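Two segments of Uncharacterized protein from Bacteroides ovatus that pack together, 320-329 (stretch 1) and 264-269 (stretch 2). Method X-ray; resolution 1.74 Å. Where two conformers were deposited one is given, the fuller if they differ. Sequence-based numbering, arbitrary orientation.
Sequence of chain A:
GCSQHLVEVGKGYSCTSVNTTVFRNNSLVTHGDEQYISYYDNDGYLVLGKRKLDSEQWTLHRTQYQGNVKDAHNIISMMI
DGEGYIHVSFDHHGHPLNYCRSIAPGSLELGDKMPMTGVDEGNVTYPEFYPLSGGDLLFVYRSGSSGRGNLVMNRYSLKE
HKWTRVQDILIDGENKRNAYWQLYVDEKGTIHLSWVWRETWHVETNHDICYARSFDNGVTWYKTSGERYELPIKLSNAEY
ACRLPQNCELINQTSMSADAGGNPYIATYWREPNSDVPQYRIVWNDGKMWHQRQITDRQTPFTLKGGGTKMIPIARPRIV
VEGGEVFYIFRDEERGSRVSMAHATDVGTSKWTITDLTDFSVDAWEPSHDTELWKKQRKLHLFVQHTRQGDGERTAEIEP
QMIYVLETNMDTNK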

# COMPACT_ATOMS: atom_id res chain seq x y z
N VAL A 320 1.94 -9.73 -6.19
CA VAL A 320 3.35 -9.81 -6.60
C VAL A 320 3.40 -10.54 -7.94
O VAL A 320 2.53 -11.35 -8.25
CB VAL A 320 4.26 -10.46 -5.55
CG1 VAL A 320 4.31 -9.60 -4.28
CG2 VAL A 320 3.86 -11.90 -5.26
N VAL A 321 4.41 -10.19 -8.73
CA VAL A 321 4.56 -10.71 -10.07
C VAL A 321 5.97 -11.29 -10.28
O VAL A 321 6.97 -10.76 -9.77
CB VAL A 321 4.28 -9.61 -11.11
CG1 VAL A 321 4.28 -10.17 -12.54
CG2 VAL A 321 2.96 -8.94 -10.81
N GLU A 322 6.01 -12.38 -11.04
CA GLU A 322 7.26 -13.03 -11.44
C GLU A 322 7.14 -13.35 -12.93
O GLU A 322 6.53 -14.35 -13.33
CB GLU A 322 7.46 -14.30 -10.62
CG GLU A 322 8.47 -15.32 -11.16
CD GLU A 322 9.87 -14.77 -11.29
OE1 GLU A 322 10.17 -14.17 -12.33
OE2 GLU A 322 10.67 -14.98 -10.35
N GLY A 323 7.66 -12.47 -13.79
CA GLY A 323 7.66 -12.74 -15.24
C GLY A 323 6.33 -13.14 -15.85
O GLY A 323 6.23 -14.14 -16.57
N GLY A 324 5.29 -12.35 -15.58
CA GLY A 324 3.96 -12.64 -16.08
C GLY A 324 3.11 -13.49 -15.13
O GLY A 324 1.89 -13.50 -15.24
N GLU A 325 3.75 -14.20 -14.21
CA GLU A 325 3.04 -15.02 -13.24
C GLU A 325 2.60 -14.10 -12.09
O GLU A 325 3.36 -13.30 -11.60
CB GLU A 325 3.93 -16.14 -12.75
CG GLU A 325 3.31 -16.99 -11.68
CD GLU A 325 4.18 -18.18 -11.33
OE1 GLU A 325 5.42 -18.14 -11.52
OE2 GLU A 325 3.61 -19.16 -10.84
N VAL A 326 1.34 -14.22 -11.69
CA VAL A 326 0.76 -13.31 -10.72
C VAL A 326 0.17 -14.05 -9.54
O VAL A 326 -0.58 -15.01 -9.70
CB VAL A 326 -0.36 -12.45 -11.38
CG1 VAL A 326 -1.03 -11.57 -10.34
CG2 VAL A 326 0.20 -11.60 -12.50
N PHE A 327 0.49 -13.56 -8.34
CA PHE A 327 -0.13 -13.97 -7.10
C PHE A 327 -0.91 -12.76 -6.56
O PHE A 327 -0.32 -11.73 -6.24
CB PHE A 327 0.95 -14.39 -6.12
CG PHE A 327 1.82 -15.47 -6.65
CD1 PHE A 327 2.91 -15.17 -7.45
CD2 PHE A 327 1.53 -16.81 -6.40
CE1 PHE A 327 3.73 -16.17 -7.97
CE2 PHE A 327 2.33 -17.81 -6.93
CZ PHE A 327 3.42 -17.49 -7.73
N TYR A 328 -2.22 -12.95 -6.41
CA TYR A 328 -3.18 -11.88 -6.15
C TYR A 328 -3.88 -12.17 -4.83
O TYR A 328 -4.64 -13.14 -4.70
CB TYR A 328 -4.15 -11.86 -7.31
CG TYR A 328 -5.06 -10.65 -7.45
CD1 TYR A 328 -6.15 -10.47 -6.61
CD2 TYR A 328 -4.87 -9.72 -8.49
CE1 TYR A 328 -6.99 -9.40 -6.74
CE2 TYR A 328 -5.71 -8.64 -8.63
CZ TYR A 328 -6.75 -8.48 -7.75
OH TYR A 328 -7.61 -7.42 -7.93
N ILE A 329 -3.62 -11.32 -3.83
CA ILE A 329 -4.06 -11.54 -2.47
C ILE A 329 -5.29 -10.67 -2.15
O ILE A 329 -5.31 -9.46 -2.46
CB ILE A 329 -2.93 -11.25 -1.47
CG1 ILE A 329 -1.65 -11.99 -1.84
CG2 ILE A 329 -3.37 -11.65 -0.07
CD1 ILE A 329 -1.78 -13.51 -1.84
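Stretch 2 (264-269) PYIATY

The most unusual feature of this contact is a polar approach that is not a hydrogen bond: Y328 OH comes within 3.0 Å of T268 O, yet the angle is poor, and the hydroxyl is hydrogen-bonded elsewhere in the structure. The carbonyl oxygen lies at the edge of the Y328 ring, near its plane. No hydrogen bond of any kind joins the two stretches, and the contact is mainly side-chain packing, without backbone pairing.

Stretch 1 is a hairpin, with strands 320-322 and 325-329 joined by a type I' turn from E322 to E325. Its ladder is closed by V320 N to F327 O and F327 N to V320 O, both 3.0 Å, and by E322 N to E325 O and E325 N to E322 O, both 2.9 Å. Stretch 2 is extended throughout, a strand from 264 to 269 that runs on later in the chain. Its axis approaches that of strand 325-329 no closer than 9.4 Å, too far for neighbours in one sheet, and the N-to-C directions differ by 33° (signed crossing angle -33°), so the two run roughly the same way. The register places V321 CA 8.2 Å from Y265 CA and Y328 CA 8.0 Å from A267 CA, spacings that leave room for side chains between the backbones.

Y265 contributes the largest covered area, 74 Å² of the 241 Å² buried in total. The CA-to-CB bond of Y265 points toward stretch 1 (chi1 -67°, m), and its ring presents a face to V321: V321 CG2 lies 3.9 Å from the ring centroid of Y265, 14° off the ring normal, the geometry of a CH-pi contact. The other methyl is also close, V321 CG1 being 3.7 Å from Y265 CZ. V326 meets the same ring obliquely and more loosely, its CG2 4.4 Å from Y265 CE2. At the turn, G324 CA is 4.0 Å from Y265 OH. The backbone angles of G324, 91/-20, by themselves call for glycine, because a CB would be jammed against the preceding carbonyl oxygen.

Farther along, A267 points its CB toward the hairpin and meets Y328, with A267 CB 3.7 Å from Y328 CE2. The CA-to-CB bond of Y328 points sideways, but the end of its side chain comes nearer; chi1 is -166° (t). In stretch 2, Y265 and A267 point toward stretch 1, whereas I266 and T268 point away, and T268 enters the contact through its carbonyl oxygen.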

# COMPACT_ATOMS: atom_id res chain seq x y z
N PRO A 264 4.39 -2.36 -15.37
CA PRO A 264 3.53 -2.08 -14.20
C PRO A 264 2.28 -2.93 -14.19
O PRO A 264 1.71 -3.19 -15.26
CB PRO A 264 3.13 -0.62 -14.38
CG PRO A 264 3.12 -0.45 -15.91
CD PRO A 264 4.30 -1.28 -16.37
N TYR A 265 1.85 -3.28 -12.99
CA TYR A 265 0.65 -4.06 -12.73
C TYR A 265 -0.14 -3.36 -11.63
O TYR A 265 0.43 -2.98 -10.63
CB TYR A 265 1.00 -5.45 -12.23
CG TYR A 265 1.67 -6.32 -13.25
CD1 TYR A 265 3.00 -6.11 -13.56
CD2 TYR A 265 0.99 -7.33 -13.89
CE1 TYR A 265 3.64 -6.90 -14.50
CE2 TYR A 265 1.62 -8.12 -14.84
CZ TYR A 265 2.95 -7.90 -15.14
OH TYR A 265 3.61 -8.67 -16.07
N ILE A 266 -1.45 -3.19 -11.84
CA ILE A 266 -2.31 -2.46 -10.87
C ILE A 266 -3.48 -3.36 -10.47
O ILE A 266 -4.14 -3.89 -11.33
CB ILE A 266 -2.86 -1.17 -11.49
CG1 ILE A 266 -1.72 -0.28 -11.97
CG2 ILE A 266 -3.79 -0.47 -10.50
CD1 ILE A 266 -2.05 0.75 -13.05
N ALA A 267 -3.70 -3.53 -9.17
CA ALA A 267 -4.76 -4.40 -8.65
C ALA A 267 -5.86 -3.57 -8.00
O ALA A 267 -5.61 -2.69 -7.18
CB ALA A 267 -4.19 -5.39 -7.64
N THR A 268 -7.09 -3.84 -8.41
CA THR A 268 -8.23 -3.09 -7.93
C THR A 268 -9.50 -3.87 -8.19
O THR A 268 -9.46 -5.10 -8.42
CB THR A 268 -8.29 -1.65 -8.54
OG1 THR A 268 -9.32 -0.90 -7.90
CG2 THR A 268 -8.56 -1.67 -10.06
N TYR A 269 -10.65 -3.18 -8.09
CA TYR A 269 -11.93 -3.78 -8.43
C TYR A 269 -12.94 -2.76 -8.98
O TYR A 269 -12.82 -1.56 -8.75
CB TYR A 269 -12.54 -4.59 -7.27
CG TYR A 269 -12.94 -3.85 -5.99
CD1 TYR A 269 -14.08 -3.05 -5.95
CD2 TYR A 269 -12.19 -3.99 -4.83
CE1 TYR A 269 -14.45 -2.39 -4.78
CE2 TYR A 269 -12.55 -3.34 -3.63
CZ TYR A 269 -13.66 -2.54 -3.62
OH TYR A 269 -14.05 -1.89 -2.47